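Local coordinates for protein putative tryptophan halogenase (Xanthomonas campestris pv. campestris, PDB 6Y1W) that probably acts as a flavin-dependent halogenase, using reduced FAD to attach a halogen to an aromatic substrate, at residues A83-F88 against C500-P505; A118-F123 against Q473-I478; Y139-R144 against A484-L489; E148-H153 against L489-E494; L250-E255 against H305-R310. All coordinates share one frame; numbering follows the deposited sequence.

Interaction 1. Residues A83-F88 against C500-P505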
# COMPACT_ATOMS: atom_id res chain seq x y z
N ALA A 83 -3.90 3.40 34.02
CA ALA A 83 -4.04 4.83 34.24
C ALA A 83 -5.24 5.43 33.53
O ALA A 83 -5.65 6.53 33.91
CB ALA A 83 -2.79 5.57 33.73
N THR A 84 -5.86 4.72 32.58
CA THR A 84 -6.94 5.29 31.80
C THR A 84 -8.22 4.49 31.96
O THR A 84 -9.14 4.65 31.16
CB THR A 84 -6.56 5.41 30.32
OG1 THR A 84 -6.26 4.13 29.81
CG2 THR A 84 -5.32 6.35 30.15
N GLN A 85 -8.31 3.66 33.01
CA GLN A 85 -9.49 2.81 33.26
C GLN A 85 -9.81 1.90 32.07
O GLN A 85 -10.98 1.53 31.84
CB GLN A 85 -10.73 3.65 33.64
CG GLN A 85 -10.51 4.49 34.92
CD GLN A 85 -10.68 3.63 36.17
OE1 GLN A 85 -11.52 2.72 36.21
NE2 GLN A 85 -9.85 3.91 37.19
N ALA A 86 -8.77 1.49 31.32
CA ALA A 86 -9.01 0.93 29.99
C ALA A 86 -9.36 -0.55 30.02
O ALA A 86 -8.97 -1.30 30.91
CB ALA A 86 -7.78 1.12 29.09
N THR A 87 -10.11 -0.98 28.99
CA THR A 87 -10.37 -2.40 28.77
C THR A 87 -9.95 -2.76 27.35
O THR A 87 -9.62 -1.89 26.54
CB THR A 87 -11.87 -2.76 28.98
OG1 THR A 87 -12.66 -2.10 27.99
CG2 THR A 87 -12.37 -2.32 30.41
N PHE A 88 -10.00 -4.05 27.03
CA PHE A 88 -9.64 -4.47 25.68
C PHE A 88 -10.85 -4.48 24.75
O PHE A 88 -11.99 -4.69 25.16
CB PHE A 88 -8.99 -5.87 25.71
CG PHE A 88 -7.65 -5.88 26.38
CD1 PHE A 88 -6.51 -5.45 25.68
CD2 PHE A 88 -7.52 -6.26 27.71
CE1 PHE A 88 -5.26 -5.41 26.30
CE2 PHE A 88 -6.25 -6.22 28.33
CZ PHE A 88 -5.14 -5.79 27.62
N CYS A 500 -3.77 -5.33 34.20
CA CYS A 500 -3.77 -3.89 34.22
C CYS A 500 -4.88 -3.34 35.10
O CYS A 500 -5.61 -2.45 34.67
CB CYS A 500 -3.90 -3.37 32.78
SG CYS A 500 -5.40 -3.93 31.93
N PRO A 501 -5.02 -3.81 36.35
CA PRO A 501 -6.13 -3.34 37.19
C PRO A 501 -6.04 -1.85 37.51
O PRO A 501 -4.99 -1.32 37.93
CB PRO A 501 -6.01 -4.20 38.46
CG PRO A 501 -4.58 -4.60 38.50
CD PRO A 501 -4.19 -4.82 37.05
N ALA A 502 -7.15 -1.13 37.23
CA ALA A 502 -7.33 0.27 37.54
C ALA A 502 -8.08 0.39 38.86
O ALA A 502 -8.97 -0.42 39.14
CB ALA A 502 -8.15 1.00 36.46
N PRO A 503 -7.76 1.40 39.66
CA PRO A 503 -8.47 1.57 40.93
C PRO A 503 -9.93 1.99 40.72
O PRO A 503 -10.23 2.87 39.91
CB PRO A 503 -7.67 2.68 41.63
CG PRO A 503 -7.05 3.46 40.52
CD PRO A 503 -6.74 2.43 39.43
N ALA A 504 -10.83 1.38 41.45
CA ALA A 504 -12.23 1.77 41.32
C ALA A 504 -12.41 3.19 41.85
O ALA A 504 -11.92 3.50 42.94
CB ALA A 504 -13.17 0.82 42.07
N PRO A 505 -13.09 4.08 41.14
CA PRO A 505 -13.34 5.41 41.68
C PRO A 505 -14.03 5.30 43.03
O PRO A 505 -14.89 4.43 43.23
CB PRO A 505 -14.26 6.05 40.64
CG PRO A 505 -13.82 5.34 39.31
CD PRO A 505 -13.47 3.94 39.71

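Interaction 2. Residues A118-F123 against Q473-I478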
# COMPACT_ATOMS: atom_id res chain seq x y z
N ALA A 118 -7.23 -16.20 -4.12
CA ALA A 118 -8.60 -15.85 -3.73
C ALA A 118 -8.75 -15.79 -2.22
O ALA A 118 -8.32 -16.73 -1.52
CB ALA A 118 -9.59 -16.88 -4.27
N GLY A 119 -9.39 -14.74 -1.73
CA GLY A 119 -9.58 -14.62 -0.30
C GLY A 119 -10.55 -15.67 0.23
O GLY A 119 -11.34 -16.26 -0.52
N PHE A 120 -10.50 -15.86 1.56
CA PHE A 120 -11.31 -16.91 2.21
C PHE A 120 -12.78 -16.82 1.85
O PHE A 120 -13.48 -17.85 1.77
CB PHE A 120 -11.18 -16.79 3.74
CG PHE A 120 -12.13 -17.72 4.48
CD1 PHE A 120 -11.90 -19.08 4.42
CD2 PHE A 120 -13.19 -17.23 5.25
CE1 PHE A 120 -12.74 -19.98 5.10
CE2 PHE A 120 -14.06 -18.12 5.92
CZ PHE A 120 -13.82 -19.52 5.82
N GLN A 121 -13.31 -15.61 1.68
CA GLN A 121 -14.74 -15.46 1.47
C GLN A 121 -15.22 -16.18 0.23
O GLN A 121 -16.41 -16.53 0.16
CB GLN A 121 -15.15 -13.99 1.44
CG GLN A 121 -14.84 -13.22 0.14
CD GLN A 121 -13.41 -12.72 0.06
OE1 GLN A 121 -12.51 -13.19 0.76
NE2 GLN A 121 -13.16 -11.82 -0.92
N HIS A 122 -14.35 -16.40 -0.77
CA HIS A 122 -14.77 -17.14 -1.97
C HIS A 122 -15.04 -18.59 -1.65
O HIS A 122 -16.04 -19.15 -2.12
CB HIS A 122 -13.72 -16.99 -3.08
CG HIS A 122 -13.61 -15.58 -3.54
ND1 HIS A 122 -14.56 -15.00 -4.35
CD2 HIS A 122 -12.74 -14.59 -3.22
CE1 HIS A 122 -14.26 -13.73 -4.55
NE2 HIS A 122 -13.15 -13.46 -3.87
N PHE A 123 -14.20 -19.20 -0.80
CA PHE A 123 -14.47 -20.57 -0.34
C PHE A 123 -15.70 -20.60 0.54
O PHE A 123 -16.52 -21.52 0.42
CB PHE A 123 -13.24 -21.12 0.38
CG PHE A 123 -12.03 -21.13 -0.51
CD1 PHE A 123 -11.82 -22.18 -1.39
CD2 PHE A 123 -11.17 -20.04 -0.53
CE1 PHE A 123 -10.74 -22.17 -2.26
CE2 PHE A 123 -10.09 -20.02 -1.39
CZ PHE A 123 -9.86 -21.07 -2.26
N GLN A 473 -14.29 -29.99 5.01
CA GLN A 473 -13.12 -30.30 5.82
C GLN A 473 -12.24 -29.07 5.99
O GLN A 473 -11.68 -28.84 7.08
CB GLN A 473 -12.32 -31.42 5.15
CG GLN A 473 -10.98 -31.71 5.79
CD GLN A 473 -10.18 -32.74 5.00
OE1 GLN A 473 -9.88 -32.52 3.82
NE2 GLN A 473 -9.85 -33.86 5.63
N PHE A 474 -12.12 -28.27 4.94
CA PHE A 474 -11.37 -27.03 4.99
C PHE A 474 -11.99 -26.08 6.02
O PHE A 474 -11.30 -25.57 6.91
CB PHE A 474 -11.35 -26.40 3.59
CG PHE A 474 -10.74 -25.00 3.52
CD1 PHE A 474 -9.43 -24.77 3.96
CD2 PHE A 474 -11.47 -23.95 3.00
CE1 PHE A 474 -8.87 -23.47 3.89
CE2 PHE A 474 -10.91 -22.66 2.93
CZ PHE A 474 -9.61 -22.43 3.38
N LEU A 475 -13.29 -25.84 5.91
CA LEU A 475 -13.95 -24.91 6.83
C LEU A 475 -13.92 -25.43 8.27
O LEU A 475 -13.66 -24.67 9.20
CB LEU A 475 -15.38 -24.65 6.36
CG LEU A 475 -15.56 -23.35 5.53
CD1 LEU A 475 -14.67 -23.26 4.29
CD2 LEU A 475 -17.02 -23.19 5.17
N GLU A 476 -14.17 -26.73 8.47
CA GLU A 476 -14.22 -27.27 9.83
C GLU A 476 -12.84 -27.28 10.49
O GLU A 476 -12.75 -27.11 11.71
CB GLU A 476 -14.82 -28.68 9.85
CG GLU A 476 -16.33 -28.69 9.94
CD GLU A 476 -16.83 -28.04 11.23
OE1 GLU A 476 -16.83 -28.72 12.28
OE2 GLU A 476 -17.23 -26.85 11.19
N GLY A 477 -11.77 -27.49 9.72
CA GLY A 477 -10.44 -27.40 10.29
C GLY A 477 -10.15 -26.00 10.82
O GLY A 477 -9.60 -25.84 11.91
N ILE A 478 -10.54 -24.98 10.05
CA ILE A 478 -10.44 -23.59 10.54
C ILE A 478 -11.27 -23.40 11.81
O ILE A 478 -10.78 -22.85 12.82
CB ILE A 478 -10.88 -22.61 9.43
CG1 ILE A 478 -9.86 -22.61 8.27
CG2 ILE A 478 -11.08 -21.20 9.98
CD1 ILE A 478 -10.44 -22.00 7.01

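Interaction 3. Residues Y139-R144 against A484-L489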
# COMPACT_ATOMS: atom_id res chain seq x y z
N TYR A 139 -15.58 -18.31 11.79
CA TYR A 139 -14.24 -18.59 11.28
C TYR A 139 -13.22 -17.51 11.65
O TYR A 139 -12.13 -17.50 11.10
CB TYR A 139 -14.31 -18.80 9.76
CG TYR A 139 -15.34 -19.87 9.42
CD1 TYR A 139 -15.00 -21.23 9.54
CD2 TYR A 139 -16.62 -19.54 8.98
CE1 TYR A 139 -15.95 -22.22 9.25
CE2 TYR A 139 -17.57 -20.54 8.70
CZ TYR A 139 -17.21 -21.87 8.83
OH TYR A 139 -18.12 -22.88 8.58
N CYS A 140 -13.55 -16.64 12.61
CA CYS A 140 -12.69 -15.52 13.01
C CYS A 140 -12.53 -15.51 14.53
O CYS A 140 -13.53 -15.35 15.26
CB CYS A 140 -13.31 -14.19 12.57
SG CYS A 140 -12.31 -12.79 13.06
N LEU A 141 -11.29 -15.67 15.01
CA LEU A 141 -11.05 -15.77 16.46
C LEU A 141 -11.49 -14.50 17.19
O LEU A 141 -12.15 -14.55 18.23
CB LEU A 141 -9.57 -16.03 16.72
CG LEU A 141 -9.14 -16.00 18.19
CD1 LEU A 141 -9.84 -17.10 19.00
CD2 LEU A 141 -7.59 -16.04 18.34
N GLU A 142 -11.08 -13.33 16.68
CA GLU A 142 -11.42 -12.11 17.41
C GLU A 142 -12.92 -11.95 17.54
O GLU A 142 -13.43 -11.48 18.57
CB GLU A 142 -10.81 -10.88 16.71
CG GLU A 142 -9.31 -10.76 16.95
CD GLU A 142 -8.46 -11.60 15.98
OE1 GLU A 142 -8.97 -12.44 15.20
OE2 GLU A 142 -7.23 -11.37 15.97
N LEU A 143 -13.66 -12.32 16.49
CA LEU A 143 -15.11 -12.24 16.53
C LEU A 143 -15.66 -13.17 17.60
O LEU A 143 -16.53 -12.78 18.40
CB LEU A 143 -15.71 -12.59 15.16
CG LEU A 143 -17.22 -12.32 15.03
CD1 LEU A 143 -17.56 -11.85 13.58
CD2 LEU A 143 -18.03 -13.57 15.39
N ARG A 144 -15.15 -14.41 17.65
CA ARG A 144 -15.61 -15.32 18.69
C ARG A 144 -15.25 -14.80 20.09
O ARG A 144 -16.01 -15.00 21.04
CB ARG A 144 -15.02 -16.70 18.46
CG ARG A 144 -15.63 -17.42 17.24
CD ARG A 144 -17.07 -17.86 17.50
NE ARG A 144 -17.03 -18.89 18.55
CZ ARG A 144 -17.79 -18.91 19.65
NH1 ARG A 144 -18.69 -17.96 19.88
NH2 ARG A 144 -17.65 -19.91 20.54
N ALA A 484 -10.31 -24.02 19.50
CA ALA A 484 -9.28 -24.48 20.43
C ALA A 484 -8.49 -23.31 20.99
O ALA A 484 -8.03 -23.34 22.14
CB ALA A 484 -8.34 -25.46 19.73
N THR A 485 -8.26 -22.30 20.16
CA THR A 485 -7.56 -21.10 20.61
C THR A 485 -8.44 -20.31 21.57
O THR A 485 -7.97 -19.86 22.63
CB THR A 485 -7.14 -20.27 19.40
OG1 THR A 485 -6.31 -21.08 18.55
CG2 THR A 485 -6.32 -19.04 19.82
N LEU A 486 -9.73 -20.18 21.25
CA LEU A 486 -10.66 -19.44 22.09
C LEU A 486 -10.75 -20.06 23.47
O LEU A 486 -10.84 -19.35 24.48
CB LEU A 486 -12.02 -19.41 21.43
CG LEU A 486 -13.18 -18.70 22.12
CD1 LEU A 486 -13.00 -17.16 22.07
CD2 LEU A 486 -14.47 -19.09 21.47
N ALA A 487 -10.74 -21.41 23.54
CA ALA A 487 -10.87 -22.09 24.83
C ALA A 487 -9.69 -21.82 25.77
O ALA A 487 -9.80 -22.07 26.97
CB ALA A 487 -11.01 -23.60 24.62
N ARG A 488 -8.56 -21.35 25.24
CA ARG A 488 -7.39 -21.01 26.03
C ARG A 488 -7.39 -19.56 26.52
O ARG A 488 -6.49 -19.17 27.27
CB ARG A 488 -6.11 -21.24 25.23
CG ARG A 488 -5.93 -22.65 24.74
CD ARG A 488 -4.91 -22.69 23.61
NE ARG A 488 -3.88 -21.68 23.78
CZ ARG A 488 -3.11 -21.21 22.80
NH1 ARG A 488 -2.19 -20.29 23.07
NH2 ARG A 488 -3.28 -21.64 21.56
N LEU A 489 -8.39 -18.78 26.13
CA LEU A 489 -8.41 -17.37 26.55
C LEU A 489 -9.28 -17.20 27.80
O LEU A 489 -10.36 -17.80 27.88
CB LEU A 489 -8.96 -16.49 25.42
CG LEU A 489 -8.21 -16.58 24.09
CD1 LEU A 489 -9.01 -15.73 23.12
CD2 LEU A 489 -6.81 -16.09 24.23

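Interaction 4. Residues E148-H153 against L489-E494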
# COMPACT_ATOMS: atom_id res chain seq x y z
N GLU A 148 -17.87 -14.31 23.23
CA GLU A 148 -17.74 -15.03 24.49
C GLU A 148 -17.13 -14.19 25.60
O GLU A 148 -17.00 -14.69 26.72
CB GLU A 148 -16.88 -16.29 24.31
CG GLU A 148 -17.41 -17.27 23.25
CD GLU A 148 -18.79 -17.76 23.55
OE1 GLU A 148 -19.17 -17.80 24.76
OE2 GLU A 148 -19.52 -18.13 22.59
N GLY A 149 -16.70 -12.96 25.31
CA GLY A 149 -16.18 -12.09 26.37
C GLY A 149 -14.85 -12.51 26.93
O GLY A 149 -14.62 -12.40 28.16
N ARG A 150 -13.95 -12.98 26.08
CA ARG A 150 -12.64 -13.50 26.47
C ARG A 150 -11.52 -12.68 25.85
O ARG A 150 -11.65 -12.15 24.74
CB ARG A 150 -12.50 -14.97 26.04
CG ARG A 150 -13.52 -15.89 26.69
CD ARG A 150 -13.25 -17.33 26.32
NE ARG A 150 -14.18 -18.23 26.99
CZ ARG A 150 -13.95 -18.80 28.18
NH1 ARG A 150 -12.83 -18.55 28.84
NH2 ARG A 150 -14.87 -19.60 28.70
N PHE A 151 -10.38 -12.59 26.56
CA PHE A 151 -9.22 -11.90 26.01
C PHE A 151 -7.96 -12.32 26.75
O PHE A 151 -7.95 -12.34 27.99
CB PHE A 151 -9.32 -10.36 26.09
CG PHE A 151 -8.12 -9.67 25.48
CD1 PHE A 151 -8.09 -9.43 24.11
CD2 PHE A 151 -6.99 -9.39 26.24
CE1 PHE A 151 -6.97 -8.88 23.53
CE2 PHE A 151 -5.85 -8.84 25.66
CZ PHE A 151 -5.84 -8.60 24.28
N ALA A 152 -6.90 -12.57 25.98
CA ALA A 152 -5.52 -12.48 26.45
C ALA A 152 -4.64 -12.27 25.23
O ALA A 152 -5.07 -12.51 24.11
CB ALA A 152 -5.12 -13.75 27.24
N HIS A 153 -3.40 -11.79 25.43
CA HIS A 153 -2.48 -11.69 24.30
C HIS A 153 -2.09 -13.09 23.83
O HIS A 153 -1.99 -14.02 24.62
CB HIS A 153 -1.18 -10.95 24.64
CG HIS A 153 -1.40 -9.59 25.21
ND1 HIS A 153 -1.56 -9.38 26.56
CD2 HIS A 153 -1.48 -8.38 24.62
CE1 HIS A 153 -1.73 -8.08 26.78
NE2 HIS A 153 -1.69 -7.46 25.62
N LEU A 489 -8.39 -18.78 26.13
CA LEU A 489 -8.41 -17.37 26.55
C LEU A 489 -9.28 -17.20 27.80
O LEU A 489 -10.36 -17.80 27.88
CB LEU A 489 -8.96 -16.49 25.42
CG LEU A 489 -8.21 -16.58 24.09
CD1 LEU A 489 -9.01 -15.73 23.12
CD2 LEU A 489 -6.81 -16.09 24.23
N PRO A 490 -8.85 -16.44 28.81
CA PRO A 490 -9.66 -16.29 30.03
C PRO A 490 -10.78 -15.28 29.85
O PRO A 490 -10.74 -14.47 28.90
CB PRO A 490 -8.65 -15.77 31.06
CG PRO A 490 -7.71 -14.93 30.22
CD PRO A 490 -7.58 -15.71 28.90
N PRO A 491 -11.74 -15.25 30.76
CA PRO A 491 -12.71 -14.14 30.80
C PRO A 491 -11.99 -12.79 30.88
O PRO A 491 -10.97 -12.64 31.56
CB PRO A 491 -13.53 -14.42 32.07
CG PRO A 491 -13.33 -15.91 32.32
CD PRO A 491 -11.95 -16.22 31.86
N HIS A 492 -12.54 -11.80 30.15
CA HIS A 492 -11.95 -10.46 30.07
C HIS A 492 -11.62 -9.90 31.45
O HIS A 492 -10.55 -9.33 31.67
CB HIS A 492 -12.96 -9.55 29.36
CG HIS A 492 -12.42 -8.20 28.95
ND1 HIS A 492 -13.26 -7.19 28.53
CD2 HIS A 492 -11.16 -7.73 28.81
CE1 HIS A 492 -12.54 -6.13 28.21
NE2 HIS A 492 -11.26 -6.44 28.34
N ALA A 493 -12.57 -10.01 32.37
CA ALA A 493 -12.41 -9.43 33.69
C ALA A 493 -11.25 -10.08 34.44
O ALA A 493 -10.52 -9.40 35.16
CB ALA A 493 -13.69 -9.59 34.50
N GLU A 494 -11.08 -11.40 34.27
CA GLU A 494 -9.96 -12.06 34.94
C GLU A 494 -8.63 -11.58 34.37
O GLU A 494 -7.67 -11.34 35.11
CB GLU A 494 -10.09 -13.58 34.80
CG GLU A 494 -11.04 -14.15 35.82
CD GLU A 494 -11.38 -15.59 35.56
OE1 GLU A 494 -12.51 -16.00 35.92
OE2 GLU A 494 -10.50 -16.31 35.02

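Interaction 5. Residues L250-E255 against H305-R310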
# COMPACT_ATOMS: atom_id res chain seq x y z
N LEU A 250 -25.93 12.92 22.23
CA LEU A 250 -26.11 13.05 23.68
C LEU A 250 -25.29 11.94 24.32
O LEU A 250 -25.42 10.79 23.90
CB LEU A 250 -27.58 12.85 24.09
CG LEU A 250 -28.53 14.02 23.92
CD1 LEU A 250 -29.98 13.53 23.99
CD2 LEU A 250 -28.22 15.09 24.98
N ALA A 251 -24.50 12.26 25.35
CA ALA A 251 -23.62 11.25 25.94
C ALA A 251 -23.84 11.16 27.44
O ALA A 251 -24.12 12.17 28.09
CB ALA A 251 -22.14 11.57 25.64
N VAL A 252 -23.72 9.96 27.99
CA VAL A 252 -23.96 9.76 29.43
C VAL A 252 -23.22 8.52 29.88
O VAL A 252 -23.20 7.50 29.18
CB VAL A 252 -25.47 9.64 29.74
CG1 VAL A 252 -26.06 8.35 29.10
CG2 VAL A 252 -25.72 9.66 31.27
N GLN A 253 -22.66 8.58 31.10
CA GLN A 253 -22.01 7.42 31.69
C GLN A 253 -22.99 6.69 32.60
O GLN A 253 -23.86 7.30 33.22
CB GLN A 253 -20.74 7.85 32.46
CG GLN A 253 -19.75 8.70 31.64
CD GLN A 253 -19.21 7.99 30.35
OE1 GLN A 253 -18.41 7.06 30.43
NE2 GLN A 253 -19.63 8.47 29.17
N THR A 254 -22.85 5.38 32.66
CA THR A 254 -23.70 4.60 33.56
C THR A 254 -22.83 3.67 34.38
O THR A 254 -21.71 3.33 34.00
CB THR A 254 -24.76 3.76 32.81
OG1 THR A 254 -24.13 2.98 31.76
CG2 THR A 254 -25.86 4.66 32.22
N GLU A 255 -23.37 3.20 35.51
CA GLU A 255 -22.60 2.20 36.24
C GLU A 255 -22.56 0.87 35.47
O GLU A 255 -23.45 0.54 34.67
CB GLU A 255 -23.18 1.99 37.65
CG GLU A 255 -24.50 1.41 37.65
CD GLU A 255 -25.26 1.60 38.99
OE1 GLU A 255 -24.64 1.85 40.06
OE2 GLU A 255 -26.49 1.47 38.93
N HIS A 305 -34.15 4.80 27.20
CA HIS A 305 -34.79 3.50 27.09
C HIS A 305 -33.77 2.38 26.95
O HIS A 305 -34.01 1.27 27.44
CB HIS A 305 -35.77 3.50 25.92
CG HIS A 305 -36.38 2.16 25.62
ND1 HIS A 305 -37.40 1.62 26.38
CD2 HIS A 305 -36.14 1.27 24.63
CE1 HIS A 305 -37.75 0.45 25.88
NE2 HIS A 305 -36.99 0.21 24.81
N ASN A 306 -32.62 2.66 26.35
CA ASN A 306 -31.63 1.62 26.12
C ASN A 306 -30.57 1.52 27.20
O ASN A 306 -29.77 0.58 27.14
CB ASN A 306 -30.93 1.86 24.76
CG ASN A 306 -31.82 1.47 23.58
OD1 ASN A 306 -31.74 0.36 23.08
ND2 ASN A 306 -32.72 2.37 23.18
N LEU A 307 -30.54 2.44 28.16
CA LEU A 307 -29.51 2.41 29.20
C LEU A 307 -29.73 1.22 30.13
O LEU A 307 -30.86 0.77 30.34
CB LEU A 307 -29.50 3.70 30.03
CG LEU A 307 -29.07 4.99 29.30
CD1 LEU A 307 -29.08 6.18 30.24
CD2 LEU A 307 -27.69 4.83 28.70
N GLN A 308 -28.62 0.67 30.60
CA GLN A 308 -28.59 -0.28 31.71
C GLN A 308 -27.79 0.34 32.84
O GLN A 308 -26.74 0.94 32.60
CB GLN A 308 -27.95 -1.60 31.32
CG GLN A 308 -28.69 -2.35 30.23
CD GLN A 308 -27.81 -3.44 29.65
OE1 GLN A 308 -27.26 -3.29 28.56
NE2 GLN A 308 -27.64 -4.53 30.40
N GLY A 309 -28.32 0.22 34.05
CA GLY A 309 -27.68 0.78 35.22
C GLY A 309 -28.02 2.25 35.42
O GLY A 309 -28.48 2.96 34.52
N ARG A 310 -27.74 2.73 36.63
CA ARG A 310 -28.03 4.13 36.90
C ARG A 310 -27.02 5.04 36.19
O ARG A 310 -25.85 4.70 36.02
CB ARG A 310 -27.97 4.41 38.41
CG ARG A 310 -29.14 3.73 39.16
CD ARG A 310 -28.92 3.73 40.67
NE ARG A 310 -27.74 2.97 41.05
CZ ARG A 310 -27.31 2.81 42.31
NH1 ARG A 310 -27.97 3.37 43.32
NH2 ARG A 310 -26.23 2.08 42.54
O HOH W 1 -24.20 0.18 32.16

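Interaction 1. Residues A83-F88 against C500-P505
A side-chain-to-backbone hydrogen bond from Q85 to P503, together with a sulfur-aromatic contact between F88 and C500, fastens the loop entering strand 87-89 to the proline-rich tail that follows helix 492-499. NE2 of Q85 lies 2.9 Å from O of P503, and its N-H points fairly straight at the oxygen (161°). The oxygen sits close to the plane of the Q85 amide, whereas NE2 is tilted out of the plane of the P503 carbonyl. The Q85 chain folds at chi2 (-80°), which turns CD toward the tail. The amide thereby rests against the methyl of A502, whose CB is 3.4 Å from NE2 and 3.7 Å from CD of Q85. OE1 makes a looser contact, 4.2 Å from CD of P505. Here the tail is exposed to solvent, and H281 packs on both Q85 and P505.

At the buried end, C500 is the first residue after helix 492-499 to leave helical geometry, and its side chain points toward the 83-88 segment, where SG meets the F88 ring. SG is 4.4 Å from CE2 of F88 and lies obliquely to the ring, 55° off its normal as seen from the centroid. Q280 links the two segments between these points: its NE2 bonds to O of A86 and to O of C500, while its OE1 accepts from N of A502. F88 directly precedes K89, the predicted catalytic lysine, so the arrangement lays a C-terminal tail beside the strand that carries this presumed active-site lysine in a tryptophan-halogenase fold.

Interaction 2. Residues A118-F123 against Q473-I478
F120 and F474 both hold CG anti to the backbone N (chi1 173° in each), and their side chains run past one another in opposite directions. CE2 of F474 meets the edge of the F120 ring, 3.9 Å from CE1 of F120. F123 instead has CG anti to its carbonyl carbon (chi1 -59°), and its side chain crosses that of F474 at about a right angle. The two rings form an edge-to-face pair with centroids 5.5 Å apart, the edge of F474 turned to the face of F123. CB of F123 also lies near the plane of the F474 ring, 3.8 Å from CE2.

The contact is apolar helix-helix packing: the first turn of helix 120-129 offers F120 and F123 to a side of helix 468-486 that carries F474, L475 and I478. This part of the halogenase is largely helical; a MES molecule, probably from the crystallisation liquor, is bound by N of G119, Q121 and H122.

The F120 ring serves as the common partner. I478 comes at it tip to tip, with CD1 3.6 Å from CE1 of F120, and the same methyl covers one face of the F474 ring toward its rim. From another direction CD1 of L475 reaches CE1 of F120 at 3.9 Å, so that CE1 touches all three helix residues. F136 also packs on F120 and M466 on F123, while OD1 of D114 bonds to the N of F120 where the helix begins.

Interaction 3. Residues Y139-R144 against A484-L489
L141 and R144 pack closely on T485 and L486, whereas L489 joins only loosely and the polar tip of R144 is engaged by acids outside the two segments. On the tight side, CD2 of L141 meets CG2 of T485 at 3.6 Å, the two side chains crossing at about a right angle. CD1 of L141 lies against the start of L486, 3.8 Å from the L486 N and 4.0 Å from the L486 CB. L141 has CG anti to the backbone N (chi1 173°), which directs CG toward helix 468-486. The R144 chain is bent at chi2 and chi3, and one face of its guanidinium ends over the L486 methyl CD2, which is 3.4 Å from NH2 and 3.8 Å from CZ of R144. M159 flanks L141, and OG1 of T485 bonds back to O of R481 within its own helix.

This is helix-end packing: the opening turn of helix 141-148, with C140 at its N-cap, lies against the last turn of helix 468-486. The latter gives way to a type I turn from L486 to L489, closed by the L489 N to L486 O hydrogen bond.

The loose part is L489, its CD1 4.4 Å from CD1 of L141. No hydrogen bond joins the two segments; the arginine's charge is met by E483 at NE and by E148 at NH1, with V482 packing alongside.

Interaction 4. Residues E148-H153 against L489-E494
L489, R150 and F151 bury the most surface in this contact, a single beta bridge that pairs R150 with P491 where the chain after helix 141-148 crosses the start of helix 492-499. F151 supplies the backbone bond beside R150: its N lies 3.0 Å from O of P490, nearly along the C=O axis. The F151 side chain starts away from the 489-494 segment, and its ring stacks on F88. In the deposited conformer described here, one of two, R150 runs extended from CG to NE past L489. NH1 reaches O of L489 at 2.8 Å, in the plane of that carbonyl, with a bent N-H angle (145°); CB of R150 rests 3.9 Å from CB of L489. L489 also sends CD2 to within 3.9 Å of N of A152, and the A152 methyl packs on the P490 ring, 3.6 Å from CD.

The carbonyls of F151 and A152 are buried by the contact and have no polar partner in the model. At the helix start P491 is the N-cap, and the next residue is held from across the bridge. H492, whose ND1 bonds to O of P260, gives its backbone N-H to O of G149 at 2.9 Å.

Interaction 5. Residues L250-E255 against H305-R310
V252 meets L307 tip to tip, its CG1 3.9 Å from CD1 of the leucine. That methyl stands between the backbone N and the carbonyl carbon (chi1 66°), the crowded position. Two residues on, T254 points the same way: its CG2 touches CD2 of L307 at 4.0 Å, and its CA sits 3.3 Å from O of R310 in a CA-H...O contact. OG1 of T254 bonds to ND2 of N285 on the adjoining strand, and a water hydrogen-bonds to OG1 of T254, O of E255 and O of Q308.

Here the end of strand 248-254, inside the mixed sheet, is joined by the connection that leaves helix 296-306 and leads to strand 316-319, its neighbour in that sheet. N of E255 bonds to O of R310 at 2.9 Å.

E255 and R310 form a salt bridge, the arginine gripping the carboxylate side-on with two nitrogens, the carboxylate and guanidinium planes 40° apart. OE1 takes NH2 of R310 at 3.0 Å through its syn lone pair; OE2 takes NE at 2.9 Å and, from the same face of the carboxylate, the backbone N of R310 at 2.9 Å. Three N-H groups of R310 thus restrain the rotation of the carboxylate, while P510 packs on R310.

Overall arrangement
From the N terminus, 83-88 opens the widest loop, closed by interaction 1 at the C-terminal tail, and every other contact nests inside it. Next come 118-123, 139-144 and 148-153, whose partners follow in the same order at 473-478, 484-489 and 489-494, so interactions 2, 3 and 4 cross one another. Interaction 5 closes the shortest loop, joining strand 248-254 of the seven-stranded sheet to the chain after helix 296-306; it nests in all four others and touches none. Interactions 2 and 3 use the middle and the C-terminal end of helix 468-486 and meet through Y139. Interactions 3 and 4 share L489, and 4 joins 1 through H492 and F151 against F88, next to the predicted catalytic lysine.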